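Local coordinates for suppressor protein MPT5 (PDB 5BZ1) that binds sequence elements in the 3'-untranslated regions of target mRNAs through its Pumilio repeat domain and regulates them post-transcriptionally, repressing HO expression, at residues Ala7-Ala19 with Met40-Phe52. Sequence-based numbering, arbitrary orientation.
Sequences ALPLRDLDYIKLA and MVRDLMYEQIKPF
Tyr15 drops as a knob into a hole formed by Val41, Leu44, Met45 and Gln48 on helix 40-49. With CG anti to its own carbonyl carbon (chi1 -70°), the ring lies over that helix, and Met45 CA sits 4.0 Å from the ring centroid, close enough to the normal for a CH-pi contact. The opposite face is covered by Leu13 CB, so the ring is sandwiched. At the far end, the hydroxyl donates to Leu10 O over 2.5 Å, tilted out of the carbonyl plane, which ties the ring to the 3-10 segment 10-12. A phenylalanine in its place would probably keep the sandwich but leave Leu10 O without this donor.

Gln48 is extended beyond CG, and its amide, CD and OE1 leading, lies at the edge of the Tyr15 ring near CD2 (OE1 to CD2 3.4 Å), the two planes 71° apart. OE1 takes a weak bond from Tyr15 N (3.4 Å) and a shorter one from a water, 2.8 Å away, which also donates to Asp14 OD1 and accepts from Ile16 N; the first turn of helix 15-19 is thereby bridged to Gln48. Beyond it, Ile16 stands over a Phe52 face, CG1 4.0 Å from the centroid. At the other end, Leu10 CD1 meets Met40 CE at 3.5 Å, the methionine chain bending at its last torsion, while Leu44 CD1 packs against Leu10 CB.

Leu28 of helix 22-32 also touches Tyr15. The axes of the short segments, helix 15-19 and helix 40-49, cross at -90°, 9.5 Å apart at closest approach, joining helix 15-19 to helix 38-49, whose last residues pass from Pumilio repeat 1 into repeat 2 of the all-helical PUF scaffold.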
loop_
_atom_site.group_PDB
_atom_site.type_symbol
_atom_site.label_atom_id
_atom_site.label_comp_id
_atom_site.label_asym_id
_atom_site.label_seq_id
_atom_site.Cartn_x
_atom_site.Cartn_y
_atom_site.Cartn_z
ATOM N N ALA A 7 -46.019 -10.319 19.211
ATOM C CA ALA A 7 -46.949 -10.490 20.323
ATOM C C ALA A 7 -46.422 -11.483 21.360
ATOM O O ALA A 7 -46.897 -11.516 22.497
ATOM C CB ALA A 7 -48.313 -10.934 19.811
ATOM N N LEU A 8 -45.449 -12.297 20.959
ATOM C CA LEU A 8 -44.863 -13.299 21.845
ATOM C C LEU A 8 -43.876 -12.671 22.828
ATOM O O LEU A 8 -43.217 -11.683 22.506
ATOM C CB LEU A 8 -44.149 -14.382 21.027
ATOM C CG LEU A 8 -44.985 -15.172 20.018
ATOM C CD1 LEU A 8 -44.118 -16.125 19.204
ATOM C CD2 LEU A 8 -46.084 -15.932 20.729
ATOM N N PRO A 9 -43.781 -13.238 24.044
ATOM C CA PRO A 9 -42.719 -12.816 24.963
ATOM C C PRO A 9 -41.354 -13.208 24.408
ATOM O O PRO A 9 -41.245 -14.251 23.763
ATOM C CB PRO A 9 -43.021 -13.603 26.245
ATOM C CG PRO A 9 -43.914 -14.726 25.823
ATOM C CD PRO A 9 -44.706 -14.204 24.662
ATOM N N LEU A 10 -40.338 -12.385 24.652
ATOM C CA LEU A 10 -39.000 -12.615 24.113
ATOM C C LEU A 10 -38.422 -13.944 24.599
ATOM O O LEU A 10 -37.590 -14.559 23.930
ATOM C CB LEU A 10 -38.073 -11.462 24.502
ATOM C CG LEU A 10 -38.506 -10.081 24.014
ATOM C CD1 LEU A 10 -37.556 -8.997 24.480
ATOM C CD2 LEU A 10 -38.604 -10.065 22.501
ATOM N N ARG A 11 -38.887 -14.367 25.768
ATOM C CA ARG A 11 -38.466 -15.598 26.421
ATOM C C ARG A 11 -38.775 -16.838 25.576
ATOM O O ARG A 11 -38.133 -17.879 25.727
ATOM C CB ARG A 11 -39.201 -15.708 27.759
ATOM C CG ARG A 11 -38.375 -16.216 28.927
ATOM C CD ARG A 11 -39.265 -16.399 30.148
ATOM N NE ARG A 11 -40.485 -17.124 29.802
ATOM C CZ ARG A 11 -40.623 -18.444 29.880
ATOM N NH1 ARG A 11 -39.615 -19.195 30.303
ATOM N NH2 ARG A 11 -41.772 -19.016 29.539
ATOM N N ASP A 12 -39.760 -16.720 24.688
ATOM C CA ASP A 12 -40.271 -17.869 23.943
ATOM C C ASP A 12 -39.978 -17.822 22.442
ATOM O O ASP A 12 -40.473 -18.657 21.685
ATOM C CB ASP A 12 -41.777 -18.013 24.163
ATOM C CG ASP A 12 -42.127 -18.331 25.602
ATOM O OD1 ASP A 12 -41.494 -19.235 26.187
ATOM O OD2 ASP A 12 -43.036 -17.675 26.148
ATOM N N LEU A 13 -39.179 -16.851 22.013
ATOM C CA LEU A 13 -38.815 -16.736 20.602
ATOM C C LEU A 13 -37.807 -17.810 20.196
ATOM O O LEU A 13 -36.939 -18.184 20.987
ATOM C CB LEU A 13 -38.237 -15.349 20.307
ATOM C CG LEU A 13 -39.213 -14.178 20.384
ATOM C CD1 LEU A 13 -38.521 -12.874 20.019
ATOM C CD2 LEU A 13 -40.402 -14.422 19.473
ATOM N N ASP A 14 -37.929 -18.308 18.966
ATOM C CA ASP A 14 -36.947 -19.239 18.422
ATOM C C ASP A 14 -35.861 -18.441 17.707
ATOM O O ASP A 14 -35.944 -18.197 16.502
ATOM C CB ASP A 14 -37.604 -20.229 17.462
ATOM C CG ASP A 14 -36.753 -21.464 17.225
ATOM O OD1 ASP A 14 -35.541 -21.432 17.537
ATOM O OD2 ASP A 14 -37.293 -22.468 16.718
ATOM N N TYR A 15 -34.841 -18.041 18.460
ATOM C CA TYR A 15 -33.847 -17.096 17.970
ATOM C C TYR A 15 -33.000 -17.591 16.798
ATOM O O TYR A 15 -32.705 -16.820 15.885
ATOM C CB TYR A 15 -32.974 -16.595 19.126
ATOM C CG TYR A 15 -33.744 -15.696 20.065
ATOM C CD1 TYR A 15 -33.938 -14.357 19.761
ATOM C CD2 TYR A 15 -34.304 -16.191 21.235
ATOM C CE1 TYR A 15 -34.654 -13.530 20.601
ATOM C CE2 TYR A 15 -35.022 -15.370 22.084
ATOM C CZ TYR A 15 -35.193 -14.039 21.760
ATOM O OH TYR A 15 -35.907 -13.215 22.597
ATOM N N ILE A 16 -32.614 -18.865 16.807
ATOM C CA ILE A 16 -31.786 -19.381 15.717
ATOM C C ILE A 16 -32.555 -19.402 14.392
ATOM O O ILE A 16 -31.979 -19.144 13.330
ATOM C CB ILE A 16 -31.167 -20.765 16.038
ATOM C CG1 ILE A 16 -30.086 -21.118 15.015
ATOM C CG2 ILE A 16 -32.234 -21.855 16.099
ATOM C CD1 ILE A 16 -29.000 -20.067 14.899
ATOM N N LYS A 17 -33.856 -19.676 14.459
ATOM C CA LYS A 17 -34.694 -19.682 13.263
ATOM C C LYS A 17 -34.909 -18.266 12.740
ATOM O O LYS A 17 -34.897 -18.034 11.532
ATOM C CB LYS A 17 -36.041 -20.352 13.542
ATOM C CG LYS A 17 -35.929 -21.811 13.949
ATOM C CD LYS A 17 -35.038 -22.593 12.993
ATOM C CE LYS A 17 -34.643 -23.944 13.578
ATOM N NZ LYS A 17 -33.751 -24.705 12.660
ATOM N N LEU A 18 -35.109 -17.324 13.657
ATOM C CA LEU A 18 -35.269 -15.918 13.294
ATOM C C LEU A 18 -33.971 -15.347 12.715
ATOM O O LEU A 18 -33.995 -14.522 11.804
ATOM C CB LEU A 18 -35.708 -15.096 14.509
ATOM C CG LEU A 18 -37.046 -15.448 15.166
ATOM C CD1 LEU A 18 -37.273 -14.623 16.423
ATOM C CD2 LEU A 18 -38.181 -15.229 14.192
ATOM N N ALA A 19 -32.843 -15.807 13.248
ATOM C CA ALA A 19 -31.526 -15.290 12.873
ATOM C C ALA A 19 -31.207 -15.447 11.385
ATOM O O ALA A 19 -30.647 -14.540 10.766
ATOM C CB ALA A 19 -30.445 -15.947 13.719
ATOM N N MET A 40 -32.223 -7.516 27.437
ATOM C CA MET A 40 -32.906 -8.798 27.594
ATOM C C MET A 40 -32.938 -9.616 26.306
ATOM O O MET A 40 -32.688 -10.822 26.331
ATOM C CB MET A 40 -34.322 -8.613 28.137
ATOM C CG MET A 40 -34.975 -9.919 28.544
ATOM S SD MET A 40 -36.559 -9.659 29.344
ATOM C CE MET A 40 -37.460 -8.865 28.014
ATOM N N VAL A 41 -33.235 -8.971 25.181
ATOM C CA VAL A 41 -33.240 -9.686 23.910
ATOM C C VAL A 41 -31.821 -10.111 23.541
ATOM O O VAL A 41 -31.630 -11.138 22.903
ATOM C CB VAL A 41 -33.905 -8.878 22.761
ATOM C CG1 VAL A 41 -32.929 -7.876 22.152
ATOM C CG2 VAL A 41 -34.414 -9.819 21.685
ATOM N N ARG A 42 -30.834 -9.326 23.969
ATOM C CA ARG A 42 -29.432 -9.623 23.694
ATOM C C ARG A 42 -29.028 -10.899 24.425
ATOM O O ARG A 42 -28.497 -11.838 23.820
ATOM C CB ARG A 42 -28.545 -8.458 24.147
ATOM C CG ARG A 42 -27.045 -8.687 23.969
ATOM C CD ARG A 42 -26.230 -7.673 24.765
ATOM N NE ARG A 42 -26.467 -7.810 26.197
ATOM C CZ ARG A 42 -26.147 -6.899 27.109
ATOM N NH1 ARG A 42 -25.573 -5.760 26.749
ATOM N NH2 ARG A 42 -26.414 -7.125 28.389
ATOM N N ASP A 43 -29.303 -10.928 25.725
ATOM C CA ASP A 43 -28.928 -12.047 26.577
ATOM C C ASP A 43 -29.661 -13.342 26.209
ATOM O O ASP A 43 -29.056 -14.412 26.176
ATOM C CB ASP A 43 -29.163 -11.691 28.047
ATOM C CG ASP A 43 -28.292 -10.538 28.515
ATOM O OD1 ASP A 43 -27.256 -10.279 27.871
ATOM O OD2 ASP A 43 -28.643 -9.897 29.528
ATOM N N LEU A 44 -30.961 -13.243 25.936
ATOM C CA LEU A 44 -31.753 -14.409 25.542
ATOM C C LEU A 44 -31.253 -14.987 24.215
ATOM O O LEU A 44 -31.022 -16.193 24.089
ATOM C CB LEU A 44 -33.236 -14.037 25.433
ATOM C CG LEU A 44 -33.991 -13.787 26.742
ATOM C CD1 LEU A 44 -35.317 -13.078 26.496
ATOM C CD2 LEU A 44 -34.234 -15.091 27.474
ATOM N N MET A 45 -31.083 -14.106 23.237
ATOM C CA MET A 45 -30.595 -14.455 21.909
ATOM C C MET A 45 -29.230 -15.137 21.980
ATOM O O MET A 45 -29.001 -16.166 21.337
ATOM C CB MET A 45 -30.484 -13.170 21.092
ATOM C CG MET A 45 -30.052 -13.305 19.666
ATOM S SD MET A 45 -29.676 -11.656 19.042
ATOM C CE MET A 45 -31.143 -10.747 19.531
ATOM N N TYR A 46 -28.337 -14.551 22.775
ATOM C CA TYR A 46 -26.948 -14.987 22.864
ATOM C C TYR A 46 -26.815 -16.456 23.249
ATOM O O TYR A 46 -26.090 -17.209 22.599
ATOM C CB TYR A 46 -26.189 -14.117 23.871
ATOM C CG TYR A 46 -24.695 -14.345 23.875
ATOM C CD1 TYR A 46 -23.866 -13.617 23.036
ATOM C CD2 TYR A 46 -24.115 -15.285 24.716
ATOM C CE1 TYR A 46 -22.505 -13.817 23.030
ATOM C CE2 TYR A 46 -22.750 -15.496 24.716
ATOM C CZ TYR A 46 -21.951 -14.757 23.869
ATOM O OH TYR A 46 -20.590 -14.956 23.857
ATOM N N GLU A 47 -27.510 -16.856 24.309
ATOM C CA GLU A 47 -27.405 -18.219 24.820
ATOM C C GLU A 47 -27.889 -19.264 23.818
ATOM O O GLU A 47 -27.394 -20.394 23.802
ATOM C CB GLU A 47 -28.167 -18.355 26.140
ATOM C CG GLU A 47 -27.565 -17.549 27.278
ATOM C CD GLU A 47 -26.130 -17.946 27.574
ATOM O OE1 GLU A 47 -25.819 -19.153 27.507
ATOM O OE2 GLU A 47 -25.314 -17.048 27.868
ATOM N N GLN A 48 -28.847 -18.881 22.980
ATOM C CA GLN A 48 -29.414 -19.805 22.001
ATOM C C GLN A 48 -28.620 -19.879 20.696
ATOM O O GLN A 48 -28.612 -20.913 20.030
ATOM C CB GLN A 48 -30.882 -19.461 21.712
ATOM C CG GLN A 48 -31.841 -19.744 22.881
ATOM C CD GLN A 48 -33.302 -19.570 22.497
ATOM O OE1 GLN A 48 -33.648 -19.541 21.314
ATOM N NE2 GLN A 48 -34.168 -19.455 23.498
ATOM N N ILE A 49 -27.946 -18.793 20.331
ATOM C CA ILE A 49 -27.253 -18.748 19.043
ATOM C C ILE A 49 -25.749 -19.028 19.144
ATOM O O ILE A 49 -25.090 -19.245 18.128
ATOM C CB ILE A 49 -27.480 -17.405 18.308
ATOM C CG1 ILE A 49 -26.717 -16.270 18.994
ATOM C CG2 ILE A 49 -28.975 -17.092 18.208
ATOM C CD1 ILE A 49 -26.854 -14.934 18.287
ATOM N N LYS A 50 -25.211 -19.027 20.363
ATOM C CA LYS A 50 -23.772 -19.243 20.560
ATOM C C LYS A 50 -23.168 -20.539 19.973
ATOM O O LYS A 50 -22.009 -20.531 19.557
ATOM C CB LYS A 50 -23.357 -19.031 22.028
ATOM C CG LYS A 50 -24.034 -19.925 23.057
ATOM C CD LYS A 50 -23.515 -19.613 24.455
ATOM C CE LYS A 50 -23.935 -20.680 25.454
ATOM N NZ LYS A 50 -23.454 -20.369 26.830
ATOM N N PRO A 51 -23.937 -21.649 19.920
ATOM C CA PRO A 51 -23.331 -22.798 19.236
ATOM C C PRO A 51 -23.248 -22.591 17.725
ATOM O O PRO A 51 -22.584 -23.379 17.049
ATOM C CB PRO A 51 -24.310 -23.945 19.530
ATOM C CG PRO A 51 -25.093 -23.501 20.730
ATOM C CD PRO A 51 -25.195 -22.018 20.599
ATOM N N PHE A 52 -23.913 -21.556 17.211
ATOM C CA PHE A 52 -24.025 -21.343 15.770
ATOM C C PHE A 52 -23.313 -20.078 15.296
ATOM O O PHE A 52 -23.594 -19.582 14.201
ATOM C CB PHE A 52 -25.500 -21.255 15.365
ATOM C CG PHE A 52 -26.327 -22.433 15.797
ATOM C CD1 PHE A 52 -26.465 -23.536 14.971
ATOM C CD2 PHE A 52 -26.984 -22.428 17.019
ATOM C CE1 PHE A 52 -27.232 -24.623 15.359
ATOM C CE2 PHE A 52 -27.755 -23.511 17.414
ATOM C CZ PHE A 52 -27.878 -24.609 16.584
HETATM O O HOH W 1 -33.488 -20.920 18.933
#